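Local coordinates for protein siderophore enterobactin esterase (Emericella nidulans, PDB 6GUO) that hydrolyses the ester bonds of the bacterial siderophore enterobactin, releasing its iron inside the fungal cell, at residues H217-E228 with L271-E282. Residues are numbered along the deposited sequence; the frame is centred on the assembly and turned at random.
Sequences HPVLRLSFGSRE and LCKLEVKEYLDE
Arg221 and Glu275 face each other across the last two parallel strands of an alpha/beta-hydrolase sheet, 219-225 and the outermost strand of the chain, 273-279, and show how one long side chain can tie several residues of a neighbouring strand together. The segment between them, largely helical, makes the connection a beta-alpha-beta crossover, and backbone bonds such as Leu222 N to Glu275 O (2.8 Å) set the register.

From CB, the Arg221 chain runs out with CG anti to the backbone N (chi1 -170°) and stays extended to NE. CG passes the carbonyl oxygen of Glu275, CD comes within 3.7 Å of Glu275 OE2, and NE makes an almost straight salt bridge to that oxygen (2.8 Å), meeting it on its anti side. The carboxylate is turned 73° from the guanidinium plane. At the far end NH1 and NH2 both donate to Tyr279 OH, NH2 from 3.0 Å, while Lys277 CB lies over one guanidinium face. Bonds at two edges thus fix the rotation of the group, and Phe298 of helix 288-301 packs against the same arginine.

On the opposite face of the sheet, which helix 254-268 covers, Glu278 CA sits above the centre of the Phe224 ring in a CH-pi contact, and Val276 CG2 meets the ring edge.

At the C-terminal end of strand 219-225, Glu228 N to Gly225 O closes a type I turn, which Gly225 N to Glu228 OE2 braces; Glu228 OE1 is hydrogen-bonded to His284 ND1. Ser226 OG, placed between its backbone N and carbonyl carbon (chi1 73°), takes the amide hydrogen of Asp281 N at 2.8 Å.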
# COMPACT_ATOMS: atom_id res chain seq x y z
N HIS A 217 -21.48 -1.97 -19.72
CA HIS A 217 -21.96 -2.43 -18.41
C HIS A 217 -20.90 -2.12 -17.36
O HIS A 217 -20.35 -3.03 -16.74
CB HIS A 217 -22.27 -3.93 -18.44
CG HIS A 217 -22.98 -4.37 -19.68
ND1 HIS A 217 -22.32 -4.57 -20.88
CD2 HIS A 217 -24.28 -4.65 -19.92
CE1 HIS A 217 -23.19 -4.95 -21.80
NE2 HIS A 217 -24.38 -5.01 -21.24
N PRO A 218 -20.60 -0.83 -17.15
CA PRO A 218 -19.46 -0.48 -16.30
C PRO A 218 -19.69 -0.73 -14.81
O PRO A 218 -20.83 -0.78 -14.34
CB PRO A 218 -19.29 1.02 -16.57
CG PRO A 218 -20.65 1.49 -16.91
CD PRO A 218 -21.27 0.37 -17.68
N VAL A 219 -18.57 -0.88 -14.10
CA VAL A 219 -18.55 -1.05 -12.66
C VAL A 219 -17.78 0.15 -12.11
O VAL A 219 -16.76 0.52 -12.68
CB VAL A 219 -17.85 -2.37 -12.27
CG1 VAL A 219 -17.68 -2.48 -10.76
CG2 VAL A 219 -18.64 -3.55 -12.81
N LEU A 220 -18.28 0.75 -11.03
CA LEU A 220 -17.61 1.88 -10.37
C LEU A 220 -17.44 1.63 -8.87
O LEU A 220 -18.39 1.21 -8.20
CB LEU A 220 -18.40 3.18 -10.57
CG LEU A 220 -17.93 4.43 -9.83
CD1 LEU A 220 -16.54 4.86 -10.26
CD2 LEU A 220 -18.92 5.57 -10.01
N ARG A 221 -16.25 1.91 -8.35
CA ARG A 221 -16.01 2.00 -6.91
C ARG A 221 -15.57 3.41 -6.58
O ARG A 221 -14.54 3.87 -7.09
CB ARG A 221 -14.95 1.00 -6.44
CG ARG A 221 -14.87 0.91 -4.92
CD ARG A 221 -13.90 -0.16 -4.46
NE ARG A 221 -14.06 -0.49 -3.04
CZ ARG A 221 -13.23 -0.14 -2.05
NH1 ARG A 221 -13.51 -0.53 -0.80
NH2 ARG A 221 -12.14 0.59 -2.26
N LEU A 222 -16.36 4.09 -5.76
CA LEU A 222 -16.02 5.40 -5.21
C LEU A 222 -15.44 5.23 -3.83
O LEU A 222 -15.84 4.32 -3.10
CB LEU A 222 -17.26 6.29 -5.12
CG LEU A 222 -17.78 6.80 -6.46
CD1 LEU A 222 -19.24 7.20 -6.36
CD2 LEU A 222 -16.93 7.98 -6.93
N SER A 223 -14.52 6.10 -3.45
CA SER A 223 -14.00 6.09 -2.08
C SER A 223 -13.52 7.45 -1.64
O SER A 223 -13.25 8.33 -2.46
CB SER A 223 -12.89 5.04 -1.93
OG SER A 223 -11.72 5.43 -2.63
N PHE A 224 -13.43 7.62 -0.32
CA PHE A 224 -12.88 8.84 0.27
C PHE A 224 -12.49 8.55 1.71
O PHE A 224 -12.95 7.58 2.30
CB PHE A 224 -13.89 10.00 0.19
CG PHE A 224 -15.19 9.74 0.91
CD1 PHE A 224 -15.37 10.13 2.23
CD2 PHE A 224 -16.25 9.11 0.25
CE1 PHE A 224 -16.57 9.90 2.89
CE2 PHE A 224 -17.45 8.87 0.90
CZ PHE A 224 -17.61 9.26 2.22
N GLY A 225 -11.62 9.39 2.25
CA GLY A 225 -11.27 9.33 3.67
C GLY A 225 -12.23 10.19 4.47
O GLY A 225 -12.59 11.28 4.03
N SER A 226 -12.62 9.73 5.67
CA SER A 226 -13.60 10.47 6.49
C SER A 226 -13.13 11.88 6.85
O SER A 226 -13.96 12.79 6.98
CB SER A 226 -13.96 9.69 7.76
OG SER A 226 -12.90 9.70 8.70
N ARG A 227 -11.82 12.06 7.01
CA ARG A 227 -11.26 13.35 7.39
C ARG A 227 -11.14 14.36 6.24
O ARG A 227 -10.83 15.52 6.50
CB ARG A 227 -9.88 13.17 8.02
CG ARG A 227 -9.92 12.38 9.31
CD ARG A 227 -8.54 12.28 9.91
NE ARG A 227 -8.59 11.78 11.29
CZ ARG A 227 -7.52 11.60 12.06
NH1 ARG A 227 -6.30 11.86 11.60
NH2 ARG A 227 -7.67 11.14 13.30
N GLU A 228 -11.40 13.95 5.00
CA GLU A 228 -11.23 14.85 3.86
C GLU A 228 -12.13 16.09 3.96
O GLU A 228 -11.65 17.21 3.80
CB GLU A 228 -11.43 14.10 2.54
CG GLU A 228 -10.32 13.09 2.29
CD GLU A 228 -10.29 12.59 0.87
OE1 GLU A 228 -10.00 13.41 -0.03
OE2 GLU A 228 -10.55 11.39 0.66
N LEU A 271 -25.38 1.43 -13.77
CA LEU A 271 -24.17 0.67 -13.50
C LEU A 271 -24.48 -0.78 -13.12
O LEU A 271 -25.45 -1.05 -12.41
CB LEU A 271 -23.34 1.35 -12.40
CG LEU A 271 -23.02 2.83 -12.66
CD1 LEU A 271 -22.19 3.38 -11.51
CD2 LEU A 271 -22.29 3.05 -13.97
N CYS A 272 -23.64 -1.69 -13.61
CA CYS A 272 -23.74 -3.13 -13.34
C CYS A 272 -23.47 -3.42 -11.87
O CYS A 272 -24.15 -4.25 -11.25
CB CYS A 272 -22.74 -3.88 -14.22
SG CYS A 272 -22.51 -5.63 -13.84
N LYS A 273 -22.46 -2.76 -11.33
CA LYS A 273 -22.15 -2.81 -9.91
C LYS A 273 -21.59 -1.45 -9.48
O LYS A 273 -20.83 -0.83 -10.22
CB LYS A 273 -21.14 -3.91 -9.60
CG LYS A 273 -21.05 -4.22 -8.11
CD LYS A 273 -19.93 -5.18 -7.77
CE LYS A 273 -19.94 -5.47 -6.28
NZ LYS A 273 -18.83 -6.39 -5.87
N LEU A 274 -21.98 -1.02 -8.29
CA LEU A 274 -21.62 0.28 -7.77
C LEU A 274 -21.37 0.16 -6.26
O LEU A 274 -22.15 -0.47 -5.56
CB LEU A 274 -22.74 1.27 -8.07
CG LEU A 274 -22.66 2.68 -7.48
CD1 LEU A 274 -21.41 3.41 -7.94
CD2 LEU A 274 -23.91 3.45 -7.83
N GLU A 275 -20.28 0.76 -5.79
CA GLU A 275 -19.90 0.69 -4.38
C GLU A 275 -19.25 2.00 -3.98
O GLU A 275 -18.53 2.61 -4.77
CB GLU A 275 -18.94 -0.49 -4.18
CG GLU A 275 -18.31 -0.61 -2.79
CD GLU A 275 -17.61 -1.94 -2.57
OE1 GLU A 275 -18.29 -2.99 -2.61
OE2 GLU A 275 -16.38 -1.95 -2.36
N VAL A 276 -19.53 2.43 -2.75
CA VAL A 276 -18.85 3.57 -2.14
C VAL A 276 -18.29 3.11 -0.80
O VAL A 276 -18.95 2.36 -0.07
CB VAL A 276 -19.77 4.82 -1.99
CG1 VAL A 276 -20.95 4.55 -1.06
CG2 VAL A 276 -18.97 6.02 -1.51
N LYS A 277 -17.07 3.56 -0.49
CA LYS A 277 -16.41 3.22 0.77
C LYS A 277 -15.83 4.48 1.40
O LYS A 277 -15.04 5.19 0.77
CB LYS A 277 -15.30 2.19 0.52
CG LYS A 277 -14.41 1.85 1.72
CD LYS A 277 -15.17 1.21 2.86
CE LYS A 277 -14.33 1.12 4.13
NZ LYS A 277 -13.42 -0.05 4.16
N GLU A 278 -16.23 4.75 2.64
CA GLU A 278 -15.63 5.78 3.46
C GLU A 278 -14.56 5.11 4.30
O GLU A 278 -14.87 4.17 5.04
CB GLU A 278 -16.67 6.43 4.37
CG GLU A 278 -16.10 7.47 5.34
CD GLU A 278 -17.17 8.21 6.11
OE1 GLU A 278 -16.91 9.36 6.53
OE2 GLU A 278 -18.28 7.66 6.30
N TYR A 279 -13.32 5.58 4.20
CA TYR A 279 -12.22 5.06 5.01
C TYR A 279 -12.09 5.91 6.27
O TYR A 279 -11.67 7.06 6.21
CB TYR A 279 -10.91 5.04 4.21
CG TYR A 279 -10.87 3.93 3.19
CD1 TYR A 279 -10.49 2.65 3.56
CD2 TYR A 279 -11.25 4.15 1.86
CE1 TYR A 279 -10.45 1.61 2.64
CE2 TYR A 279 -11.22 3.12 0.94
CZ TYR A 279 -10.83 1.85 1.33
OH TYR A 279 -10.80 0.81 0.44
N LEU A 280 -12.46 5.34 7.42
CA LEU A 280 -12.47 6.09 8.67
C LEU A 280 -11.08 6.54 9.08
O LEU A 280 -10.11 5.78 8.98
CB LEU A 280 -13.08 5.25 9.81
CG LEU A 280 -14.58 4.97 9.78
CD1 LEU A 280 -14.96 4.20 11.04
CD2 LEU A 280 -15.41 6.24 9.66
N ASP A 281 -10.99 7.80 9.52
CA ASP A 281 -9.76 8.42 10.04
C ASP A 281 -8.65 8.66 9.01
O ASP A 281 -7.54 9.04 9.40
CB ASP A 281 -9.18 7.62 11.23
CG ASP A 281 -10.24 7.20 12.23
OD1 ASP A 281 -11.15 8.00 12.54
OD2 ASP A 281 -10.15 6.06 12.72
N GLU A 282 -8.94 8.49 7.72
CA GLU A 282 -7.96 8.75 6.68
C GLU A 282 -8.20 10.13 6.08
O GLU A 282 -9.35 10.58 5.96
CB GLU A 282 -8.01 7.69 5.58
CG GLU A 282 -7.90 6.25 6.07
CD GLU A 282 -6.53 5.84 6.59
OE1 GLU A 282 -5.60 6.66 6.65
OE2 GLU A 282 -6.39 4.65 6.93
O HOH W 1 -11.17 10.91 12.34